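Local structure of Blo t 1 allergen (Blomia tropicalis, 5JT8) at residues 31-37 with 72-77; 66-70 with 267-271. The protein is a mite allergen that is probably a papain-like cysteine protease, kept inactive as a proenzyme by its propeptide. One frame throughout, in Å; residues are numbered along the deposited sequence.

Contact 1: residues 31-37 with 72-77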
loop_
_atom_site.group_PDB
_atom_site.type_symbol
_atom_site.label_atom_id
_atom_site.label_comp_id
_atom_site.label_asym_id
_atom_site.label_seq_id
_atom_site.Cartn_x
_atom_site.Cartn_y
_atom_site.Cartn_z
ATOM N N PHE A 31 21.775 -11.064 5.952
ATOM C CA PHE A 31 20.659 -10.130 5.997
ATOM C C PHE A 31 21.156 -8.717 6.294
ATOM O O PHE A 31 20.662 -7.743 5.719
ATOM C CB PHE A 31 19.644 -10.596 7.050
ATOM C CG PHE A 31 18.620 -9.564 7.427
ATOM C CD1 PHE A 31 17.439 -9.452 6.714
ATOM C CD2 PHE A 31 18.818 -8.736 8.525
ATOM C CE1 PHE A 31 16.487 -8.516 7.068
ATOM C CE2 PHE A 31 17.868 -7.794 8.884
ATOM C CZ PHE A 31 16.700 -7.687 8.157
ATOM N N LYS A 32 22.142 -8.614 7.185
ATOM C CA LYS A 32 22.723 -7.322 7.552
ATOM C C LYS A 32 23.412 -6.637 6.389
ATOM O O LYS A 32 23.201 -5.450 6.160
ATOM C CB LYS A 32 23.724 -7.475 8.691
ATOM C CG LYS A 32 23.149 -7.195 10.048
ATOM C CD LYS A 32 23.481 -5.796 10.525
ATOM C CE LYS A 32 24.983 -5.560 10.516
ATOM N NZ LYS A 32 25.328 -4.185 10.965
ATOM N N LYS A 33 24.246 -7.372 5.661
ATOM C CA LYS A 33 24.987 -6.759 4.564
ATOM C C LYS A 33 24.137 -6.627 3.295
ATOM O O LYS A 33 24.393 -5.751 2.470
ATOM C CB LYS A 33 26.290 -7.530 4.276
ATOM C CG LYS A 33 26.164 -8.988 3.846
ATOM C CD LYS A 33 27.561 -9.573 3.596
ATOM C CE LYS A 33 27.535 -11.041 3.170
ATOM N NZ LYS A 33 27.038 -11.960 4.241
ATOM N N VAL A 34 23.116 -7.467 3.144
ATOM C CA VAL A 34 22.221 -7.328 1.999
ATOM C C VAL A 34 21.384 -6.058 2.137
ATOM O O VAL A 34 21.233 -5.299 1.178
ATOM C CB VAL A 34 21.287 -8.553 1.829
ATOM C CG1 VAL A 34 20.154 -8.225 0.887
ATOM C CG2 VAL A 34 22.062 -9.749 1.303
ATOM N N PHE A 35 20.859 -5.816 3.336
ATOM C CA PHE A 35 19.978 -4.670 3.553
ATOM C C PHE A 35 20.683 -3.536 4.289
ATOM O O PHE A 35 20.044 -2.552 4.683
ATOM C CB PHE A 35 18.722 -5.103 4.313
ATOM C CG PHE A 35 17.884 -6.095 3.556
ATOM C CD1 PHE A 35 17.224 -5.719 2.397
ATOM C CD2 PHE A 35 17.775 -7.407 3.987
ATOM C CE1 PHE A 35 16.464 -6.631 1.686
ATOM C CE2 PHE A 35 17.012 -8.324 3.283
ATOM C CZ PHE A 35 16.358 -7.936 2.131
ATOM N N GLY A 36 21.997 -3.692 4.464
ATOM C CA GLY A 36 22.861 -2.664 5.018
ATOM C C GLY A 36 22.367 -2.026 6.298
ATOM O O GLY A 36 22.306 -0.802 6.399
ATOM N N LYS A 37 22.019 -2.842 7.286
ATOM C CA LYS A 37 21.367 -2.303 8.474
ATOM C C LYS A 37 22.357 -1.845 9.541
ATOM O O LYS A 37 23.220 -2.604 9.989
ATOM C CB LYS A 37 20.386 -3.324 9.056
ATOM C CG LYS A 37 18.997 -3.247 8.419
ATOM C CD LYS A 37 17.980 -4.106 9.150
ATOM C CE LYS A 37 16.553 -3.725 8.771
ATOM N NZ LYS A 37 16.416 -3.261 7.361
ATOM N N ILE A 72 12.058 -13.796 3.302
ATOM C CA ILE A 72 12.701 -12.703 4.024
ATOM C C ILE A 72 12.727 -11.396 3.221
ATOM O O ILE A 72 12.910 -11.411 2.002
ATOM C CB ILE A 72 14.160 -13.093 4.376
ATOM C CG1 ILE A 72 14.176 -14.333 5.266
ATOM C CG2 ILE A 72 14.903 -11.934 5.027
ATOM C CD1 ILE A 72 13.398 -14.153 6.551
ATOM N N ASN A 73 12.540 -10.271 3.904
ATOM C CA ASN A 73 12.761 -8.972 3.293
ATOM C C ASN A 73 13.333 -7.976 4.297
ATOM O O ASN A 73 13.645 -8.336 5.441
ATOM C CB ASN A 73 11.461 -8.432 2.703
ATOM C CG ASN A 73 10.328 -8.453 3.700
ATOM O OD1 ASN A 73 10.361 -7.747 4.716
ATOM N ND2 ASN A 73 9.311 -9.269 3.420
ATOM N N GLU A 74 13.437 -6.722 3.861
ATOM C CA GLU A 74 14.036 -5.637 4.643
ATOM C C GLU A 74 13.428 -5.479 6.040
ATOM O O GLU A 74 14.069 -4.958 6.955
ATOM C CB GLU A 74 13.902 -4.313 3.876
ATOM C CG GLU A 74 12.456 -3.843 3.706
ATOM C CD GLU A 74 12.342 -2.464 3.069
ATOM O OE1 GLU A 74 12.716 -1.473 3.734
ATOM O OE2 GLU A 74 11.883 -2.371 1.907
ATOM N N TYR A 75 12.193 -5.936 6.200
ATOM C CA TYR A 75 11.464 -5.751 7.445
ATOM C C TYR A 75 11.544 -6.954 8.382
ATOM O O TYR A 75 10.999 -6.916 9.483
ATOM C CB TYR A 75 9.995 -5.460 7.147
ATOM C CG TYR A 75 9.735 -4.199 6.355
ATOM C CD1 TYR A 75 10.143 -2.956 6.834
ATOM C CD2 TYR A 75 9.039 -4.247 5.143
ATOM C CE1 TYR A 75 9.897 -1.803 6.120
ATOM C CE2 TYR A 75 8.786 -3.099 4.425
ATOM C CZ TYR A 75 9.213 -1.879 4.917
ATOM O OH TYR A 75 8.952 -0.732 4.202
ATOM N N SER A 76 12.211 -8.018 7.942
ATOM C CA SER A 76 12.169 -9.312 8.634
ATOM C C SER A 76 12.813 -9.323 10.018
ATOM O O SER A 76 12.846 -10.360 10.687
ATOM C CB SER A 76 12.845 -10.384 7.777
ATOM O OG SER A 76 12.175 -10.551 6.545
ATOM N N ASP A 77 13.330 -8.183 10.453
ATOM C CA ASP A 77 13.989 -8.126 11.746
ATOM C C ASP A 77 13.051 -7.588 12.836
ATOM O O ASP A 77 13.435 -7.488 13.998
ATOM C CB ASP A 77 15.274 -7.289 11.650
ATOM C CG ASP A 77 15.021 -5.859 11.188
ATOM O OD1 ASP A 77 14.033 -5.621 10.456
ATOM O OD2 ASP A 77 15.825 -4.970 11.550
#
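Phe31, in the last turn of helix 28-34, directs its CA-to-CB bond at the 72-77 loop and carries the largest covered area on its side, 62 Å². Its ring edge meets a backbone carbonyl, with CE1 3.3 Å from Asn73 O, while CD1 packs on Ile72 CG2 at 3.9 Å and CZ lies 3.8 Å from Asp77 CB. One turn on, Phe35 is the first residue with non-helical backbone angles, yet its N still bonds to Phe31 O at 3.1 Å. Glu74 CA sits 3.8 Å from the centroid of the Phe35 ring and 8° off its normal, the geometry of a CH-pi contact. Gly36 then turns the chain with positive phi, and Lys37 extends its side chain across to the 72-77 loop: its NZ donates to Glu74 O at 2.9 Å, and its CE is 3.1 Å from Asp77 OD2, an oxygen that accepts from Tyr39. The 72-77 loop is held by its own bonds. Asn73 to Ser76 make a type I turn closed by Ser76 N to Asn73 O at 2.9 Å, and an Asx turn adds Tyr75 N to Asn73 OD1 at 3.0 Å. Within the I29 propeptide domain, the contact thus joins the end of helix 28-34 to the loop leading into helix 80-88; Phe52 of helix 42-62 meets the Phe31 ring, and beyond the turn Tyr75 packs edge-to-face on Trp303 of the protease domain.

Contact 2: residues 66-70 with 267-271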
loop_
_atom_site.group_PDB
_atom_site.type_symbol
_atom_site.label_atom_id
_atom_site.label_comp_id
_atom_site.label_asym_id
_atom_site.label_seq_id
_atom_site.Cartn_x
_atom_site.Cartn_y
_atom_site.Cartn_z
ATOM N N ASP A 66 0.703 -24.717 0.032
ATOM C CA ASP A 66 -0.422 -24.343 -0.826
ATOM C C ASP A 66 0.106 -23.686 -2.098
ATOM O O ASP A 66 -0.571 -22.859 -2.713
ATOM C CB ASP A 66 -1.386 -23.407 -0.087
ATOM C CG ASP A 66 -2.756 -23.344 -0.735
ATOM O OD1 ASP A 66 -3.292 -24.414 -1.100
ATOM O OD2 ASP A 66 -3.294 -22.219 -0.883
ATOM N N GLY A 67 1.325 -24.068 -2.477
ATOM C CA GLY A 67 2.005 -23.484 -3.617
ATOM C C GLY A 67 2.114 -21.973 -3.531
ATOM O O GLY A 67 1.781 -21.273 -4.479
ATOM N N VAL A 68 2.550 -21.462 -2.387
ATOM C CA VAL A 68 2.764 -20.028 -2.238
ATOM C C VAL A 68 4.164 -19.790 -1.708
ATOM O O VAL A 68 4.593 -20.431 -0.750
ATOM C CB VAL A 68 1.723 -19.381 -1.301
ATOM C CG1 VAL A 68 2.037 -17.916 -1.100
ATOM C CG2 VAL A 68 0.298 -19.557 -1.863
ATOM N N GLU A 69 4.881 -18.885 -2.354
ATOM C CA GLU A 69 6.241 -18.560 -1.967
ATOM C C GLU A 69 6.262 -17.511 -0.862
ATOM O O GLU A 69 5.546 -16.508 -0.945
ATOM C CB GLU A 69 7.012 -18.057 -3.179
ATOM C CG GLU A 69 8.413 -17.572 -2.883
ATOM C CD GLU A 69 9.027 -16.856 -4.076
ATOM O OE1 GLU A 69 8.261 -16.260 -4.866
ATOM O OE2 GLU A 69 10.267 -16.892 -4.227
ATOM N N TYR A 70 7.060 -17.753 0.180
ATOM C CA TYR A 70 7.322 -16.729 1.196
ATOM C C TYR A 70 8.821 -16.456 1.288
ATOM O O TYR A 70 9.630 -17.345 1.017
ATOM C CB TYR A 70 6.766 -17.148 2.558
ATOM C CG TYR A 70 5.288 -17.428 2.526
ATOM C CD1 TYR A 70 4.372 -16.390 2.567
ATOM C CD2 TYR A 70 4.806 -18.733 2.427
ATOM C CE1 TYR A 70 3.019 -16.628 2.521
ATOM C CE2 TYR A 70 3.444 -18.982 2.381
ATOM C CZ TYR A 70 2.558 -17.920 2.425
ATOM O OH TYR A 70 1.202 -18.137 2.385
ATOM N N GLY A 267 2.638 -16.531 -5.970
ATOM C CA GLY A 267 1.524 -17.392 -5.589
ATOM C C GLY A 267 0.262 -16.637 -5.202
ATOM O O GLY A 267 0.269 -15.408 -5.077
ATOM N N VAL A 268 -0.840 -17.359 -5.029
ATOM C CA VAL A 268 -2.075 -16.713 -4.602
ATOM C C VAL A 268 -2.348 -17.013 -3.136
ATOM O O VAL A 268 -2.543 -18.165 -2.743
ATOM C CB VAL A 268 -3.291 -17.151 -5.436
ATOM C CG1 VAL A 268 -4.540 -16.454 -4.907
ATOM C CG2 VAL A 268 -3.068 -16.819 -6.893
ATOM N N LEU A 269 -2.337 -15.964 -2.332
ATOM C CA LEU A 269 -2.610 -16.080 -0.914
ATOM C C LEU A 269 -4.077 -16.406 -0.689
ATOM O O LEU A 269 -4.949 -15.564 -0.919
ATOM C CB LEU A 269 -2.222 -14.781 -0.197
ATOM C CG LEU A 269 -2.054 -14.867 1.320
ATOM C CD1 LEU A 269 -1.052 -15.973 1.684
ATOM C CD2 LEU A 269 -1.598 -13.523 1.876
ATOM N N ARG A 270 -4.342 -17.629 -0.246
ATOM C CA ARG A 270 -5.697 -18.086 0.044
ATOM C C ARG A 270 -5.900 -18.306 1.540
ATOM O O ARG A 270 -4.940 -18.550 2.271
ATOM C CB ARG A 270 -6.009 -19.400 -0.686
ATOM C CG ARG A 270 -6.057 -19.328 -2.196
ATOM C CD ARG A 270 -6.685 -20.606 -2.760
ATOM N NE ARG A 270 -6.013 -21.797 -2.257
ATOM C CZ ARG A 270 -6.406 -23.043 -2.508
ATOM N NH1 ARG A 270 -7.478 -23.268 -3.261
ATOM N NH2 ARG A 270 -5.726 -24.064 -2.007
ATOM N N GLY A 271 -7.156 -18.240 1.979
ATOM C CA GLY A 271 -7.519 -18.575 3.346
ATOM C C GLY A 271 -6.888 -17.738 4.449
ATOM O O GLY A 271 -6.727 -18.209 5.562
HETATM O O HOH W 1 -2.426 -20.701 -3.774
HETATM O O HOH W 2 -2.508 -19.900 0.321
#
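Val68 lays its side chain against the backbone of 267-269, with CG2 3.3 Å from Val268 O and 4.4 Å from Gly267 C. The two backbones come nearest here by CA positions, Val68 CA lying 4.4 Å from Gly267 CA. That approach leaves no room for a side chain at 267: an ideal CB would fall 2.9 Å from Val68 CA and 3.0 Å from Gly67 O, and phi/psi of 113/171 would independently jam it against the preceding carbonyl. Further along, the Tyr70 CA-to-CB bond points sideways, but the end of its side chain comes nearer Leu269, whose CD1 meets the ring edge and approaches Tyr70 OH to 3.2 Å. The two paths run at 119° to each other, and backbone hydrogen bonds instead join Glu69 to Gly265 and Asn266. At the exposed end, Asp66 and Arg270 form a salt bridge: Arg270 NH2 donates to Asp66 OD1 at 2.6 Å and Arg270 NE to Asp66 OD2 at 3.1 Å. Water 1 links Asp66 O (3.0 Å) with Val268 O (2.7 Å), and water 2 links Asp66 OD2 (2.7 Å) with Arg270 N (3.0 Å). This contact belongs to the propeptide–protease interface. Its apolar part is small and its outer edge charged and hydrated; protonation of Asp66, as at low pH, would be expected to remove its charge and weaken the salt bridge.

Overall arrangement
The centres of the two contacts lie about 23 Å apart, and their segments touch only through the chain, where 66-70 runs almost directly into 72-77. In sequence order 31-37 comes first, then 66-70, 72-77 and finally 267-271, so the contacts alternate along the chain. Contact 1 lies wholly inside the I29 domain, packing the first helix region against the segment that follows helix 42-62. Contact 2 carries that same connection, nearer the end of helix 42-62, across to strand 268-269 of the protease's mixed sheet. One propeptide connection therefore faces its own helices and the protease domain, consistent with a proregion docked on a papain-like zymogen.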